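Local structure of lipoteichoic acid primase (Listeria monocytogenes, 4UOP) at residues B[66-71]-B[81-86]; B[75-80]-B[249-254]; B[70-75]-B[286-291]. The protein is a lipoteichoic acid primase whose extracellular catalytic domain belongs to the sulfatase family and holds a magnesium ion. One frame throughout, in Å; residues are numbered along the deposited sequence.

Contact 1 (B[66-71]-B[81-86]). With MG (magnesium ion), chain J.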
loop_
_atom_site.group_PDB
_atom_site.type_symbol
_atom_site.label_atom_id
_atom_site.label_comp_id
_atom_site.label_asym_id
_atom_site.label_seq_id
_atom_site.Cartn_x
_atom_site.Cartn_y
_atom_site.Cartn_z
ATOM N N GLU B 66 -11.306 -14.426 -10.517
ATOM C CA GLU B 66 -10.525 -13.218 -10.708
ATOM C C GLU B 66 -11.345 -12.045 -11.265
ATOM O O GLU B 66 -11.955 -12.153 -12.344
ATOM C CB GLU B 66 -9.350 -13.521 -11.653
ATOM C CG GLU B 66 -8.504 -12.298 -11.972
ATOM C CD GLU B 66 -7.914 -11.663 -10.728
ATOM O OE1 GLU B 66 -7.099 -12.323 -10.050
ATOM O OE2 GLU B 66 -8.241 -10.494 -10.433
ATOM N N SER B 67 -11.362 -10.935 -10.526
ATOM C CA SER B 67 -11.915 -9.655 -10.994
ATOM C C SER B 67 -13.426 -9.641 -11.303
ATOM O O SER B 67 -13.908 -8.699 -11.937
ATOM C CB SER B 67 -11.113 -9.142 -12.212
ATOM O OG SER B 67 -9.802 -8.758 -11.813
ATOM N N PHE B 68 -14.172 -10.633 -10.806
ATOM C CA PHE B 68 -15.640 -10.612 -10.858
ATOM C C PHE B 68 -16.184 -9.611 -9.812
ATOM O O PHE B 68 -15.782 -9.660 -8.643
ATOM C CB PHE B 68 -16.228 -11.994 -10.560
ATOM C CG PHE B 68 -16.277 -12.946 -11.739
ATOM C CD1 PHE B 68 -15.141 -13.245 -12.469
ATOM C CD2 PHE B 68 -17.461 -13.606 -12.065
ATOM C CE1 PHE B 68 -15.191 -14.150 -13.525
ATOM C CE2 PHE B 68 -17.517 -14.513 -13.117
ATOM C CZ PHE B 68 -16.371 -14.802 -13.832
ATOM N N GLN B 69 -17.097 -8.731 -10.225
ATOM C CA GLN B 69 -17.767 -7.805 -9.301
ATOM C C GLN B 69 -19.265 -7.868 -9.525
ATOM O O GLN B 69 -19.738 -7.996 -10.657
ATOM C CB GLN B 69 -17.247 -6.371 -9.442
ATOM C CG GLN B 69 -17.397 -5.760 -10.828
ATOM C CD GLN B 69 -16.531 -4.529 -10.982
ATOM O OE1 GLN B 69 -15.322 -4.644 -11.159
ATOM N NE2 GLN B 69 -17.142 -3.340 -10.899
ATOM N N ARG B 70 -20.014 -7.760 -8.439
ATOM C CA ARG B 70 -21.448 -8.008 -8.481
ATOM C C ARG B 70 -22.206 -7.106 -9.445
ATOM O O ARG B 70 -23.151 -7.570 -10.085
ATOM C CB ARG B 70 -22.067 -7.924 -7.082
ATOM C CG ARG B 70 -23.499 -8.432 -7.006
ATOM C CD ARG B 70 -23.638 -9.812 -7.613
ATOM N NE ARG B 70 -24.911 -10.469 -7.324
ATOM C CZ ARG B 70 -25.430 -11.474 -8.037
ATOM N NH1 ARG B 70 -24.824 -11.918 -9.147
ATOM N NH2 ARG B 70 -26.577 -12.032 -7.654
ATOM N N ASN B 71 -21.814 -5.836 -9.555
ATOM C CA ASN B 71 -22.530 -4.909 -10.452
ATOM C C ASN B 71 -22.205 -5.108 -11.938
ATOM O O ASN B 71 -22.778 -4.433 -12.810
ATOM C CB ASN B 71 -22.381 -3.449 -10.014
ATOM C CG ASN B 71 -20.967 -2.915 -10.099
ATOM O OD1 ASN B 71 -20.082 -3.489 -10.728
ATOM N ND2 ASN B 71 -20.755 -1.773 -9.473
ATOM N N SER B 81 -26.334 -13.190 -22.250
ATOM C CA SER B 81 -25.982 -13.204 -20.829
ATOM C C SER B 81 -24.478 -13.264 -20.661
ATOM O O SER B 81 -23.812 -14.092 -21.281
ATOM C CB SER B 81 -26.606 -14.404 -20.122
ATOM O OG SER B 81 -28.000 -14.233 -20.005
ATOM N N ILE B 82 -23.944 -12.415 -19.797
ATOM C CA ILE B 82 -22.509 -12.403 -19.546
ATOM C C ILE B 82 -22.122 -13.516 -18.574
ATOM O O ILE B 82 -21.113 -14.185 -18.781
ATOM C CB ILE B 82 -22.047 -11.031 -19.010
ATOM C CG1 ILE B 82 -22.335 -9.936 -20.049
ATOM C CG2 ILE B 82 -20.565 -11.040 -18.647
ATOM C CD1 ILE B 82 -21.644 -10.129 -21.385
ATOM N N THR B 83 -22.911 -13.704 -17.511
ATOM C CA THR B 83 -22.625 -14.734 -16.520
ATOM C C THR B 83 -23.802 -15.688 -16.330
ATOM O O THR B 83 -24.343 -15.781 -15.231
ATOM C CB THR B 83 -22.266 -14.118 -15.136
ATOM O OG1 THR B 83 -23.358 -13.338 -14.657
ATOM C CG2 THR B 83 -21.024 -13.245 -15.214
ATOM N N PRO B 84 -24.185 -16.427 -17.381
ATOM C CA PRO B 84 -25.298 -17.367 -17.238
ATOM C C PRO B 84 -25.082 -18.472 -16.183
ATOM O O PRO B 84 -26.047 -18.883 -15.564
ATOM C CB PRO B 84 -25.459 -17.968 -18.644
ATOM C CG PRO B 84 -24.129 -17.772 -19.290
ATOM C CD PRO B 84 -23.563 -16.508 -18.715
ATOM N N THR B 85 -23.850 -18.933 -15.968
ATOM C CA THR B 85 -23.587 -19.931 -14.904
ATOM C C THR B 85 -23.975 -19.359 -13.550
ATOM O O THR B 85 -24.705 -20.005 -12.796
ATOM C CB THR B 85 -22.112 -20.400 -14.881
ATOM O OG1 THR B 85 -21.795 -21.030 -16.117
ATOM C CG2 THR B 85 -21.841 -21.405 -13.750
ATOM N N LEU B 86 -23.505 -18.162 -13.230
ATOM C CA LEU B 86 -23.810 -17.550 -11.923
ATOM C C LEU B 86 -25.292 -17.236 -11.818
ATOM O O LEU B 86 -25.891 -17.431 -10.781
ATOM C CB LEU B 86 -22.985 -16.283 -11.682
ATOM C CG LEU B 86 -21.463 -16.435 -11.583
ATOM C CD1 LEU B 86 -20.822 -15.111 -11.148
ATOM C CD2 LEU B 86 -21.065 -17.564 -10.656
HETATM MG MG MG J . -7.220 -10.517 -8.535
HETATM O O HOH W 1 -5.711 -9.164 -9.433
#

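Contact 2 (B[75-80]-B[249-254])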
loop_
_atom_site.group_PDB
_atom_site.type_symbol
_atom_site.label_atom_id
_atom_site.label_comp_id
_atom_site.label_asym_id
_atom_site.label_seq_id
_atom_site.Cartn_x
_atom_site.Cartn_y
_atom_site.Cartn_z
ATOM N N VAL B 75 -25.737 -9.538 -16.198
ATOM C CA VAL B 75 -25.878 -8.493 -17.201
ATOM C C VAL B 75 -26.148 -9.173 -18.536
ATOM O O VAL B 75 -25.638 -10.258 -18.791
ATOM C CB VAL B 75 -24.576 -7.646 -17.266
ATOM C CG1 VAL B 75 -24.401 -6.961 -18.613
ATOM C CG2 VAL B 75 -24.562 -6.618 -16.134
ATOM N N LYS B 76 -26.972 -8.540 -19.369
ATOM C CA LYS B 76 -27.203 -9.000 -20.740
ATOM C C LYS B 76 -26.764 -7.913 -21.711
ATOM O O LYS B 76 -27.106 -6.747 -21.526
ATOM C CB LYS B 76 -28.682 -9.297 -20.969
ATOM C CG LYS B 76 -29.151 -10.615 -20.400
ATOM C CD LYS B 76 -30.630 -10.817 -20.681
ATOM C CE LYS B 76 -31.117 -12.151 -20.148
ATOM N NZ LYS B 76 -30.466 -13.306 -20.824
ATOM N N ILE B 77 -25.992 -8.298 -22.727
ATOM C CA ILE B 77 -25.573 -7.391 -23.791
ATOM C C ILE B 77 -26.316 -7.819 -25.054
ATOM O O ILE B 77 -26.009 -8.862 -25.625
ATOM C CB ILE B 77 -24.049 -7.468 -24.051
ATOM C CG1 ILE B 77 -23.242 -7.184 -22.778
ATOM C CG2 ILE B 77 -23.641 -6.507 -25.159
ATOM C CD1 ILE B 77 -23.423 -5.802 -22.193
ATOM N N ASN B 78 -27.312 -7.033 -25.462
ATOM C CA ASN B 78 -28.164 -7.362 -26.612
ATOM C C ASN B 78 -28.708 -8.785 -26.526
ATOM O O ASN B 78 -28.552 -9.579 -27.449
ATOM C CB ASN B 78 -27.400 -7.170 -27.939
ATOM C CG ASN B 78 -27.033 -5.721 -28.211
ATOM O OD1 ASN B 78 -27.592 -4.800 -27.619
ATOM N ND2 ASN B 78 -26.088 -5.514 -29.125
ATOM N N GLY B 79 -29.311 -9.112 -25.389
ATOM C CA GLY B 79 -29.851 -10.447 -25.153
ATOM C C GLY B 79 -28.847 -11.530 -24.772
ATOM O O GLY B 79 -29.255 -12.634 -24.427
ATOM N N GLN B 80 -27.547 -11.237 -24.828
ATOM C CA GLN B 80 -26.510 -12.231 -24.505
ATOM C C GLN B 80 -26.099 -12.128 -23.024
ATOM O O GLN B 80 -25.566 -11.098 -22.599
ATOM C CB GLN B 80 -25.275 -12.015 -25.381
ATOM C CG GLN B 80 -25.519 -11.996 -26.891
ATOM C CD GLN B 80 -24.413 -11.280 -27.647
ATOM O OE1 GLN B 80 -23.468 -11.905 -28.119
ATOM N NE2 GLN B 80 -24.505 -9.952 -27.729
ATOM N N ASN B 249 -13.620 -5.906 -23.384
ATOM C CA ASN B 249 -12.709 -7.015 -23.180
ATOM C C ASN B 249 -13.001 -7.712 -21.852
ATOM O O ASN B 249 -12.937 -8.935 -21.772
ATOM C CB ASN B 249 -11.259 -6.550 -23.234
ATOM C CG ASN B 249 -10.877 -6.019 -24.611
ATOM O OD1 ASN B 249 -11.458 -6.412 -25.615
ATOM N ND2 ASN B 249 -9.916 -5.123 -24.652
ATOM N N TYR B 250 -13.348 -6.922 -20.846
ATOM C CA TYR B 250 -13.717 -7.438 -19.528
ATOM C C TYR B 250 -14.904 -8.367 -19.653
ATOM O O TYR B 250 -14.866 -9.480 -19.159
ATOM C CB TYR B 250 -14.045 -6.294 -18.581
ATOM C CG TYR B 250 -14.523 -6.742 -17.226
ATOM C CD1 TYR B 250 -13.618 -7.182 -16.258
ATOM C CD2 TYR B 250 -15.862 -6.731 -16.914
ATOM C CE1 TYR B 250 -14.046 -7.588 -15.009
ATOM C CE2 TYR B 250 -16.303 -7.135 -15.668
ATOM C CZ TYR B 250 -15.389 -7.550 -14.719
ATOM O OH TYR B 250 -15.847 -7.955 -13.490
ATOM N N PHE B 251 -15.932 -7.940 -20.380
ATOM C CA PHE B 251 -17.113 -8.780 -20.577
ATOM C C PHE B 251 -16.825 -10.098 -21.315
ATOM O O PHE B 251 -17.389 -11.138 -20.965
ATOM C CB PHE B 251 -18.222 -8.019 -21.310
ATOM C CG PHE B 251 -18.990 -7.036 -20.460
ATOM C CD1 PHE B 251 -19.323 -7.298 -19.133
ATOM C CD2 PHE B 251 -19.425 -5.844 -21.020
ATOM C CE1 PHE B 251 -20.049 -6.386 -18.396
ATOM C CE2 PHE B 251 -20.139 -4.924 -20.280
ATOM C CZ PHE B 251 -20.450 -5.190 -18.964
ATOM N N GLU B 252 -15.965 -10.079 -22.337
ATOM C CA GLU B 252 -15.574 -11.322 -23.015
ATOM C C GLU B 252 -14.850 -12.268 -22.043
ATOM O O GLU B 252 -15.068 -13.476 -22.058
ATOM C CB GLU B 252 -14.632 -11.073 -24.189
ATOM C CG GLU B 252 -15.188 -10.178 -25.275
ATOM C CD GLU B 252 -16.199 -10.855 -26.189
ATOM O OE1 GLU B 252 -16.532 -12.057 -26.013
ATOM O OE2 GLU B 252 -16.648 -10.149 -27.119
ATOM N N ALA B 253 -13.981 -11.706 -21.216
ATOM C CA ALA B 253 -13.161 -12.512 -20.303
ATOM C C ALA B 253 -13.997 -13.092 -19.178
ATOM O O ALA B 253 -13.841 -14.268 -18.835
ATOM C CB ALA B 253 -12.027 -11.695 -19.731
ATOM N N VAL B 254 -14.879 -12.283 -18.615
ATOM C CA VAL B 254 -15.781 -12.764 -17.562
ATOM C C VAL B 254 -16.717 -13.844 -18.120
ATOM O O VAL B 254 -16.968 -14.848 -17.465
ATOM C CB VAL B 254 -16.563 -11.598 -16.942
ATOM C CG1 VAL B 254 -17.747 -12.095 -16.133
ATOM C CG2 VAL B 254 -15.621 -10.754 -16.088
#

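Contact 3 (B[70-75]-B[286-291])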
loop_
_atom_site.group_PDB
_atom_site.type_symbol
_atom_site.label_atom_id
_atom_site.label_comp_id
_atom_site.label_asym_id
_atom_site.label_seq_id
_atom_site.Cartn_x
_atom_site.Cartn_y
_atom_site.Cartn_z
ATOM N N ARG B 70 -20.014 -7.760 -8.439
ATOM C CA ARG B 70 -21.448 -8.008 -8.481
ATOM C C ARG B 70 -22.206 -7.106 -9.445
ATOM O O ARG B 70 -23.151 -7.570 -10.085
ATOM C CB ARG B 70 -22.067 -7.924 -7.082
ATOM C CG ARG B 70 -23.499 -8.432 -7.006
ATOM C CD ARG B 70 -23.638 -9.812 -7.613
ATOM N NE ARG B 70 -24.911 -10.469 -7.324
ATOM C CZ ARG B 70 -25.430 -11.474 -8.037
ATOM N NH1 ARG B 70 -24.824 -11.918 -9.147
ATOM N NH2 ARG B 70 -26.577 -12.032 -7.654
ATOM N N ASN B 71 -21.814 -5.836 -9.555
ATOM C CA ASN B 71 -22.530 -4.909 -10.452
ATOM C C ASN B 71 -22.205 -5.108 -11.938
ATOM O O ASN B 71 -22.778 -4.433 -12.810
ATOM C CB ASN B 71 -22.381 -3.449 -10.014
ATOM C CG ASN B 71 -20.967 -2.915 -10.099
ATOM O OD1 ASN B 71 -20.082 -3.489 -10.728
ATOM N ND2 ASN B 71 -20.755 -1.773 -9.473
ATOM N N LEU B 72 -21.310 -6.042 -12.235
ATOM C CA LEU B 72 -21.104 -6.489 -13.622
ATOM C C LEU B 72 -21.314 -7.995 -13.769
ATOM O O LEU B 72 -20.608 -8.662 -14.511
ATOM C CB LEU B 72 -19.713 -6.067 -14.101
ATOM C CG LEU B 72 -19.471 -4.552 -14.131
ATOM C CD1 LEU B 72 -18.012 -4.253 -14.421
ATOM C CD2 LEU B 72 -20.357 -3.864 -15.166
ATOM N N THR B 73 -22.259 -8.535 -13.018
ATOM C CA THR B 73 -22.731 -9.887 -13.208
ATOM C C THR B 73 -24.226 -9.813 -13.427
ATOM O O THR B 73 -24.849 -8.787 -13.152
ATOM C CB THR B 73 -22.437 -10.799 -12.006
ATOM O OG1 THR B 73 -23.163 -10.330 -10.866
ATOM C CG2 THR B 73 -20.945 -10.842 -11.703
ATOM N N ASN B 74 -24.807 -10.896 -13.941
ATOM C CA ASN B 74 -26.230 -10.917 -14.289
ATOM C C ASN B 74 -26.598 -9.756 -15.214
ATOM O O ASN B 74 -27.615 -9.076 -15.034
ATOM C CB ASN B 74 -27.104 -10.946 -13.022
ATOM C CG ASN B 74 -28.368 -11.779 -13.207
ATOM O OD1 ASN B 74 -28.916 -11.855 -14.306
ATOM N ND2 ASN B 74 -28.823 -12.428 -12.135
ATOM N N VAL B 75 -25.737 -9.538 -16.198
ATOM C CA VAL B 75 -25.878 -8.493 -17.201
ATOM C C VAL B 75 -26.148 -9.173 -18.536
ATOM O O VAL B 75 -25.638 -10.258 -18.791
ATOM C CB VAL B 75 -24.576 -7.646 -17.266
ATOM C CG1 VAL B 75 -24.401 -6.961 -18.613
ATOM C CG2 VAL B 75 -24.562 -6.618 -16.134
ATOM N N HIS B 286 -13.108 -6.211 -7.110
ATOM C CA HIS B 286 -13.566 -5.509 -8.292
ATOM C C HIS B 286 -12.372 -5.057 -9.098
ATOM O O HIS B 286 -11.248 -5.005 -8.602
ATOM C CB HIS B 286 -14.424 -4.314 -7.922
ATOM C CG HIS B 286 -13.641 -3.087 -7.602
ATOM N ND1 HIS B 286 -12.904 -2.956 -6.445
ATOM C CD2 HIS B 286 -13.471 -1.934 -8.290
ATOM C CE1 HIS B 286 -12.322 -1.771 -6.429
ATOM N NE2 HIS B 286 -12.645 -1.133 -7.543
ATOM N N ILE B 287 -12.627 -4.744 -10.356
ATOM C CA ILE B 287 -11.579 -4.213 -11.202
ATOM C C ILE B 287 -12.025 -2.983 -12.003
ATOM O O ILE B 287 -11.187 -2.174 -12.383
ATOM C CB ILE B 287 -11.000 -5.323 -12.123
ATOM C CG1 ILE B 287 -9.639 -4.918 -12.698
ATOM C CG2 ILE B 287 -11.977 -5.685 -13.229
ATOM C CD1 ILE B 287 -8.616 -4.516 -11.654
ATOM N N ILE B 288 -13.325 -2.840 -12.243
ATOM C CA ILE B 288 -13.855 -1.721 -13.028
ATOM C C ILE B 288 -14.422 -0.671 -12.074
ATOM O O ILE B 288 -15.331 -0.952 -11.281
ATOM C CB ILE B 288 -14.960 -2.201 -13.988
ATOM C CG1 ILE B 288 -14.474 -3.368 -14.876
ATOM C CG2 ILE B 288 -15.504 -1.029 -14.797
ATOM C CD1 ILE B 288 -13.337 -3.048 -15.841
ATOM N N LYS B 289 -13.865 0.533 -12.124
ATOM C CA LYS B 289 -14.429 1.655 -11.382
ATOM C C LYS B 289 -15.587 2.198 -12.207
ATOM O O LYS B 289 -15.367 2.905 -13.207
ATOM C CB LYS B 289 -13.376 2.725 -11.129
ATOM C CG LYS B 289 -12.218 2.235 -10.289
ATOM C CD LYS B 289 -11.732 3.313 -9.336
ATOM C CE LYS B 289 -10.665 2.780 -8.393
ATOM N NZ LYS B 289 -9.365 2.561 -9.082
ATOM N N THR B 290 -16.809 1.842 -11.823
ATOM C CA THR B 290 -17.952 2.046 -12.706
ATOM C C THR B 290 -18.300 3.526 -12.854
ATOM O O THR B 290 -18.824 3.921 -13.890
ATOM C CB THR B 290 -19.198 1.257 -12.266
ATOM O OG1 THR B 290 -19.488 1.542 -10.888
ATOM C CG2 THR B 290 -18.971 -0.243 -12.445
ATOM N N ASP B 291 -18.013 4.335 -11.835
ATOM C CA ASP B 291 -18.271 5.775 -11.926
ATOM C C ASP B 291 -17.297 6.482 -12.881
ATOM O O ASP B 291 -17.579 7.595 -13.315
ATOM C CB ASP B 291 -18.322 6.448 -10.533
ATOM C CG ASP B 291 -17.008 6.379 -9.776
ATOM O OD1 ASP B 291 -15.931 6.303 -10.423
ATOM O OD2 ASP B 291 -17.068 6.387 -8.508
#

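Contact 1 (B[66-71]-B[81-86])
In the loop that leaves strand 59-65 of the sulfatase-type core, two residues beyond a magnesium ligand, F68 packs its ring against L86 and T83 at the beginning of helix 84-89. The contact is small, buried and wholly apolar. L86 brings its CD1 methyl to the rim of the F68 ring, close to the ring plane, with CD1 3.8 Å from F68 CD2; the two side chains cross obliquely. The T83 methyl approaches at a slant, CG2 lying 4.3 Å from F68 CE2. T83 occupies the N-cap position of the helix, yet its hydroxyl makes no capping bond and instead accepts from the backbone N of N74. On the rim of the same aromatic ring, in its plane, lies the carbonyl oxygen of E66.

E66 begins the segment and links this packing to the metal site of the α/β fold, at the end of a central parallel strand. Its CG stands anti to the backbone N (chi1 177°), and a bend at the next torsion brings both carboxylate oxygens to the magnesium ion, OE1 at 2.4 Å and OE2 at 2.2 Å. A water joins at 2.2 Å from the magnesium, and T108, D284 and H285 complete the site. The S67 hydroxyl donates to the anti lone pair of E66 OE2 (OG to OE2 2.7 Å), a second-shell bond that probably helps fix the rotation of the carboxylate.

Farther along the loop, the Q69 amide donates almost straight to N71: NE2 lies 2.9 Å from OD1, the N-H...O angle is 169°, and the donor sits in the carbonyl plane on a lone pair.

Contact 2 (B[75-80]-B[249-254])
The carbonyl oxygen of I77 is gripped twice by Q80, whose backbone N lies 2.9 Å from I77 O and whose side-chain NE2 lies 2.8 Å from it. The two donors come from opposite faces of the carbonyl plane, and NE2 stands 35° out of that plane. This belongs to a tight β-hairpin closed by a type I' turn from I77 to Q80, with N78 and G79 both at positive phi, as this turn requires. The reciprocal bond, I77 N to Q80 O at 2.8 Å, completes the pair joining strands 76-77 and 80-81.

The hairpin packs on helix 246-271 through apolar atoms alone. F251 reaches from the helix toward the hairpin, its CG anti to its own carbonyl carbon (chi1 -77°), and carries the whole helix side of the contact. I77 meets this side chain at about a right angle, and I77 also touches P239 and Y300 of neighbouring loops. Polar ends on both segments bind the same neighbouring loop: Q80 OE1 accepts from the backbone N of D237, and E252 OE1 from that of I236.

One helical turn apart, V254 sets its CG2 methyl against one face of the Y250 ring, 3.5 Å above the plane and offset toward the rim, while F227 packs edge-to-face with this ring. At the hairpin, the I77 CD1 methyl lies 3.9 Å from F251 CE2, and V75 CG1 comes obliquely to the ring, 4.3 Å from F251 CZ.

Contact 3 (B[70-75]-B[286-291])
Two loops run past each other without a hydrogen bond between them, N71 CA lying 8.6 Å from T290 CA and L72 CA 8.7 Å from I288 CA, and side chains make the contact between them. L72 lays its CD1 methyl across the I288 side chain at about a right angle, touching it near the branch point: CD1 is 3.7 Å from I288 CG1 and equally near CB. Its CG is anti to the carbonyl carbon (chi1 -62°), a torsion that places the L72 isobutyl group against I288, and L72 also touches L247, Y250 and F251 of helix 246-271.

From the opposite direction, the T290 methyl comes obliquely to the N71 amide, between its N and O and well out of the amide plane, CG2 being 3.8 Å from ND2 and about as far from OD1. N71 OD1 is taken by the side-chain amide of Q69. The remaining polar ends converge on a third residue, since T290 OG1 and N71 ND2 both bond to D314 OD1.

Within the first loop, the turn is tied to itself. R70 O accepts from T73 N at 3.2 Å and from T73 OG1 at 2.9 Å, both from the same face of its carbonyl plane. T73 OG1 also accepts from R70 NH1 at 2.9 Å, the oxygen lying 24° out of the guanidinium plane. R70 NH2 is hydrogen-bonded to N97 and Q90. On the other loop, K289 forms a salt bridge with D228 of the second subunit.

The arrangement belongs to the metal-binding end of the sulfatase-type α/β fold, where loops following the adjacent parallel strands 59-65 and 277-283 carry E66, D284 and H285 of the magnesium site and then pack together.

How the contacts relate
The three contacts cluster on one side of the domain, with centres 9 Å apart for contacts 1 and 2, 8 Å for contacts 1 and 3, and 11 Å for contacts 2 and 3. Contacts 1 and 3 share R70 and N71, and Q69 OE1 joins them by bonding to I287 N at 2.8 Å and I288 N at 2.9 Å. Y250 of contact 2 touches both of the others: its OH lies 2.6 Å from S67 O, a probable hydrogen bond, and its CE2 3.6 Å from L72 CD1. Contact 1 supplies a magnesium ligand directly, whereas the I288 side chain of contact 3 is about 12 Å from the metal.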